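Local coordinates for ferritin (Ulva pertusa, PDB 3VNX), which stores iron inside a shell of 24 subunits and, as a ferroxidase, oxidises iron(II) to iron(III) on its way into the core, at the interface of chains A and B and the interface of chains A and C. Residues are numbered along the deposited sequence; one frame, centred on the assembly and turned at random. Chains: chain A/B/C, ferritin.

Chain A meets two neighbours of the 24-subunit shell through separate patches. Contact 1, made with chain B at the end of helix 73-99, is part of a two-fold symmetric interface and so recurs with the chains exchanged. Contacts 2 and 3 are both made with the N-terminal extension of chain C and share C:Pro11; contact 2 is made with helix 123-151, contact 3 with helix 38-66 and the loop at A:Ala110. Between centres of C-alpha atoms, contacts 2 and 3 lie about 10 Å apart, and contact 1 about 32 Å from contact 2 and about 26 Å from contact 3, so the extension grips a different region of chain A.

Contact 1: the interface of chains A and B. Residues chain A 98, 103; chain B 67, 69.
The C-terminal end of helix 73-99 of chain A and the loop that follows it meet the loop after helix 38-66 of chain B, through A:Thr98, A:Arg103, B:Arg67 and B:Asn69. The main contact pairs two arginines, whose chains cross at about a right angle. A:Arg103 lays its aliphatic part over one face of the B:Arg67 guanidinium: CD stands above the centre of the group, 3.3 Å from B:Arg67 CZ. The two guanidinium planes are only 17° apart, but they are offset, and it is the methylene of A:Arg103 rather than its charged end that covers the partner. This offset probably eases the approach of two like charges. B:Arg67 reaches across with its chain extended from CG to NE, passing A:Thr98 on the way, where the methyl CG2 lies 4.0 Å from B:Arg67 CG. Beyond the arginine pair, water 1 sits at the edge of the A:Arg103 guanidinium and in its plane. Water 1 lies 2.7 Å from A:Arg103 NE, with an angle of 157° at the hydrogen, while its link to NH2 is weak. The same water lies 2.7 Å from the side-chain amide oxygen OD1 of B:Asn69, bridging the subunits and probably helping to fix the rotation of the A:Arg103 head group. Repeated by the two-fold symmetry, this small patch probably helps hold paired subunits in register within the ferritin shell.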
loop_
_atom_site.group_PDB
_atom_site.type_symbol
_atom_site.label_atom_id
_atom_site.label_comp_id
_atom_site.label_asym_id
_atom_site.label_seq_id
_atom_site.Cartn_x
_atom_site.Cartn_y
_atom_site.Cartn_z
ATOM N N THR A 98 -37.556 21.094 -27.835
ATOM C CA THR A 98 -37.627 19.874 -28.628
ATOM C C THR A 98 -38.025 18.661 -27.777
ATOM O O THR A 98 -38.560 17.669 -28.283
ATOM C CB THR A 98 -36.324 19.633 -29.386
ATOM O OG1 THR A 98 -35.216 19.899 -28.518
ATOM C CG2 THR A 98 -36.252 20.579 -30.588
ATOM N N ARG A 103 -40.681 23.451 -31.781
ATOM C CA ARG A 103 -39.515 23.666 -32.634
ATOM C C ARG A 103 -38.768 24.960 -32.310
ATOM O O ARG A 103 -39.370 26.020 -32.134
ATOM C CB ARG A 103 -39.885 23.570 -34.118
ATOM C CG ARG A 103 -40.668 22.306 -34.394
ATOM C CD ARG A 103 -40.532 21.768 -35.814
ATOM N NE ARG A 103 -41.187 20.457 -35.905
ATOM C CZ ARG A 103 -42.027 20.092 -36.873
ATOM N NH1 ARG A 103 -42.306 20.937 -37.857
ATOM N NH2 ARG A 103 -42.583 18.877 -36.862
ATOM N N ARG B 67 -34.835 17.146 -32.717
ATOM C CA ARG B 67 -36.289 16.939 -32.803
ATOM C C ARG B 67 -36.662 15.466 -32.731
ATOM O O ARG B 67 -36.106 14.643 -33.445
ATOM C CB ARG B 67 -36.864 17.521 -34.083
ATOM C CG ARG B 67 -36.565 18.973 -34.262
ATOM C CD ARG B 67 -37.066 19.414 -35.597
ATOM N NE ARG B 67 -36.955 20.855 -35.764
ATOM C CZ ARG B 67 -37.363 21.506 -36.844
ATOM N NH1 ARG B 67 -37.915 20.843 -37.854
ATOM N NH2 ARG B 67 -37.218 22.818 -36.911
ATOM N N ASN B 69 -38.778 13.589 -33.937
ATOM C CA ASN B 69 -39.138 12.845 -35.145
ATOM C C ASN B 69 -37.964 12.702 -36.113
ATOM O O ASN B 69 -38.006 11.894 -37.057
ATOM C CB ASN B 69 -40.323 13.499 -35.841
ATOM C CG ASN B 69 -40.107 14.972 -36.053
ATOM O OD1 ASN B 69 -39.933 15.725 -35.092
ATOM N ND2 ASN B 69 -40.090 15.394 -37.304
HETATM O O HOH W 1 -40.509 18.278 -34.523
#

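Contact 2: the interface of chains A and C. Residues chain A 130, 133-134, 137; chain C 11, 14-15, 18.
C:Val15 turns CG2 anti to its backbone N (chi1 74° for CG1), and A:Leu134 carries CG beside its own N (chi1 -76°), which together bring a valine methyl against a leucine methyl. A:Leu134 CD2 meets C:Val15 CG2 at 3.7 Å, the two side chains crossing at about a right angle. The same valine methyl also touches the beta-carbon of A:Ser133, with CG2 of C:Val15 3.6 Å from CB, and thus bridges two consecutive residues of chain A. Further along, C:Glu18 passes its aliphatic CB alongside A:Ser133 CB at 4.0 Å. The serine hydroxyl OG of A:Ser133 makes a weak hydrogen bond of 3.5 Å to the backbone carbonyl O of C:Glu18. A:Leu137 takes up the other flank: its CD1 branch rests 3.9 Å from the carbonyl O of C:Glu14 and also meets the CB of that residue. Both glutamates therefore contribute backbone and methylene surface here. A:Leu130 borders the valine more loosely, and the carbonyl O of C:Pro11 stands off A:Leu134 CD2. In the fold, the chain A residues lie on successive turns of helix 123-151 in the four-helix bundle, while those of chain C span the short helix 11-14, the junction at C:Val15 and the start of helix 16-24 in the N-terminal extension.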
loop_
_atom_site.group_PDB
_atom_site.type_symbol
_atom_site.label_atom_id
_atom_site.label_comp_id
_atom_site.label_asym_id
_atom_site.label_seq_id
_atom_site.Cartn_x
_atom_site.Cartn_y
_atom_site.Cartn_z
ATOM N N LEU A 130 -25.070 47.778 -14.625
ATOM C CA LEU A 130 -25.682 47.380 -15.889
ATOM C C LEU A 130 -26.103 45.918 -15.801
ATOM O O LEU A 130 -27.244 45.566 -16.104
ATOM C CB LEU A 130 -24.684 47.559 -17.034
ATOM C CG LEU A 130 -25.191 47.792 -18.458
ATOM C CD1 LEU A 130 -24.284 47.086 -19.435
ATOM C CD2 LEU A 130 -26.627 47.343 -18.657
ATOM N N SER A 133 -29.002 45.304 -13.519
ATOM C CA SER A 133 -30.196 45.809 -14.198
ATOM C C SER A 133 -30.680 44.795 -15.222
ATOM O O SER A 133 -31.885 44.510 -15.319
ATOM C CB SER A 133 -29.903 47.155 -14.878
ATOM O OG SER A 133 -29.526 48.144 -13.922
ATOM N N LEU A 134 -29.728 44.245 -15.973
ATOM C CA LEU A 134 -30.038 43.206 -16.953
ATOM C C LEU A 134 -30.617 41.958 -16.284
ATOM O O LEU A 134 -31.544 41.338 -16.802
ATOM C CB LEU A 134 -28.796 42.854 -17.776
ATOM C CG LEU A 134 -28.413 43.868 -18.861
ATOM C CD1 LEU A 134 -27.148 43.454 -19.604
ATOM C CD2 LEU A 134 -29.561 44.045 -19.836
ATOM N N LEU A 137 -34.152 42.697 -15.137
ATOM C CA LEU A 137 -34.949 42.642 -16.351
ATOM C C LEU A 137 -35.261 41.183 -16.686
ATOM O O LEU A 137 -36.425 40.826 -16.918
ATOM C CB LEU A 137 -34.198 43.292 -17.516
ATOM C CG LEU A 137 -35.056 43.924 -18.619
ATOM C CD1 LEU A 137 -34.273 44.066 -19.917
ATOM C CD2 LEU A 137 -36.353 43.165 -18.850
ATOM N N PRO C 11 -31.747 45.034 -25.908
ATOM C CA PRO C 11 -31.448 44.961 -24.480
ATOM C C PRO C 11 -31.140 46.325 -23.888
ATOM O O PRO C 11 -31.593 46.631 -22.790
ATOM C CB PRO C 11 -30.190 44.087 -24.439
ATOM C CG PRO C 11 -29.643 44.118 -25.838
ATOM C CD PRO C 11 -30.847 44.181 -26.696
ATOM N N GLU C 14 -34.380 48.384 -23.730
ATOM C CA GLU C 14 -35.273 47.748 -22.754
ATOM C C GLU C 14 -34.822 47.837 -21.288
ATOM O O GLU C 14 -35.633 47.692 -20.373
ATOM C CB GLU C 14 -35.496 46.273 -23.109
ATOM C CG GLU C 14 -36.169 46.018 -24.448
ATOM C CD GLU C 14 -37.124 44.827 -24.397
ATOM O OE1 GLU C 14 -37.303 44.149 -25.434
ATOM O OE2 GLU C 14 -37.696 44.565 -23.314
ATOM N N VAL C 15 -33.533 48.052 -21.057
ATOM C CA VAL C 15 -33.008 47.991 -19.694
ATOM C C VAL C 15 -32.943 49.368 -19.052
ATOM O O VAL C 15 -32.569 49.503 -17.884
ATOM C CB VAL C 15 -31.606 47.356 -19.654
ATOM C CG1 VAL C 15 -30.570 48.335 -20.198
ATOM C CG2 VAL C 15 -31.256 46.911 -18.223
ATOM N N GLU C 18 -34.867 49.718 -15.649
ATOM C CA GLU C 18 -34.133 49.065 -14.568
ATOM C C GLU C 18 -32.826 49.781 -14.293
ATOM O O GLU C 18 -32.412 49.929 -13.143
ATOM C CB GLU C 18 -33.856 47.604 -14.920
ATOM C CG GLU C 18 -35.114 46.787 -15.167
ATOM C CD GLU C 18 -36.012 46.695 -13.936
ATOM O OE1 GLU C 18 -35.495 46.742 -12.794
ATOM O OE2 GLU C 18 -37.241 46.565 -14.114
#

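Contact 3: the interface of chains A and C. Residues chain A 53, 110; chain C 9-11.
A:Thr53, on helix 38-66, packs into the corner formed by the edge of the C:Phe9 ring and C:Pro11, with CG2 against the proline and CB at the ring edge. The methyl CG2 of A:Thr53 approaches C:Pro11 to 3.6 Å at CG, the two side chains crossing at about a right angle. CB of A:Thr53 lies in the plane of the phenylalanine ring, 3.7 Å from C:Phe9 CD1, so the threonine meets the rim rather than a face. Next to this apolar contact, A:Ala110 presents its methyl to C:Gln10, with CB 3.8 Å from the amide nitrogen NE2.

A second layer is built around water 2, which joins the two chains. It is linked to the hydroxyl OG1 of A:Thr53 and to the backbone N of A:Ala110, the latter with an angle of 158° at the hydrogen. Chain A thus holds the water from a helix and a loop, and the threonine serves both the polar and the apolar side of the patch. Within chain C, the ring of C:Phe9 projects with CG anti to the backbone N (chi1 -175°) and has the backbone N of C:Pro11 over its centre, which probably helps set the orientation of the ring. Replacing C:Phe9 with an alanine would probably deprive A:Thr53 of its ring-edge contact and weaken the hold of the N-terminal extension on helix 38-66. The water bridge is completed on chain C by the main-chain carbonyl of C:Phe9, whose O lies 3.2 Å from the oxygen of water 2.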
loop_
_atom_site.group_PDB
_atom_site.type_symbol
_atom_site.label_atom_id
_atom_site.label_comp_id
_atom_site.label_asym_id
_atom_site.label_seq_id
_atom_site.Cartn_x
_atom_site.Cartn_y
_atom_site.Cartn_z
ATOM N N THR A 53 -29.167 36.724 -26.335
ATOM C CA THR A 53 -28.742 38.124 -26.447
ATOM C C THR A 53 -27.876 38.530 -25.260
ATOM O O THR A 53 -26.804 39.127 -25.423
ATOM C CB THR A 53 -29.939 39.109 -26.528
ATOM O OG1 THR A 53 -30.631 38.927 -27.765
ATOM C CG2 THR A 53 -29.456 40.548 -26.448
ATOM N N ALA A 110 -28.769 41.473 -32.090
ATOM C CA ALA A 110 -28.271 42.824 -32.321
ATOM C C ALA A 110 -26.838 42.984 -31.801
ATOM O O ALA A 110 -26.440 42.334 -30.824
ATOM C CB ALA A 110 -29.190 43.844 -31.660
ATOM N N PHE C 9 -35.287 42.411 -30.159
ATOM C CA PHE C 9 -34.869 42.571 -28.767
ATOM C C PHE C 9 -33.649 43.484 -28.681
ATOM O O PHE C 9 -32.539 43.125 -29.098
ATOM C CB PHE C 9 -34.626 41.234 -28.065
ATOM C CG PHE C 9 -34.302 41.375 -26.596
ATOM C CD1 PHE C 9 -33.130 40.828 -26.066
ATOM C CD2 PHE C 9 -35.149 42.083 -25.751
ATOM C CE1 PHE C 9 -32.818 40.964 -24.705
ATOM C CE2 PHE C 9 -34.855 42.227 -24.399
ATOM C CZ PHE C 9 -33.681 41.664 -23.872
ATOM N N GLN C 10 -33.891 44.685 -28.164
ATOM C CA GLN C 10 -32.857 45.681 -27.956
ATOM C C GLN C 10 -32.668 45.826 -26.457
ATOM O O GLN C 10 -33.353 46.616 -25.802
ATOM C CB GLN C 10 -33.261 47.016 -28.577
ATOM C CG GLN C 10 -32.090 47.816 -29.152
ATOM C CD GLN C 10 -31.554 47.226 -30.457
ATOM O OE1 GLN C 10 -30.661 47.794 -31.091
ATOM N NE2 GLN C 10 -32.103 46.084 -30.859
ATOM N N PRO C 11 -31.747 45.034 -25.908
ATOM C CA PRO C 11 -31.448 44.961 -24.480
ATOM C C PRO C 11 -31.140 46.325 -23.888
ATOM O O PRO C 11 -31.593 46.631 -22.790
ATOM C CB PRO C 11 -30.190 44.087 -24.439
ATOM C CG PRO C 11 -29.643 44.118 -25.838
ATOM C CD PRO C 11 -30.847 44.181 -26.696
HETATM O O HOH W 2 -30.289 40.994 -29.674
#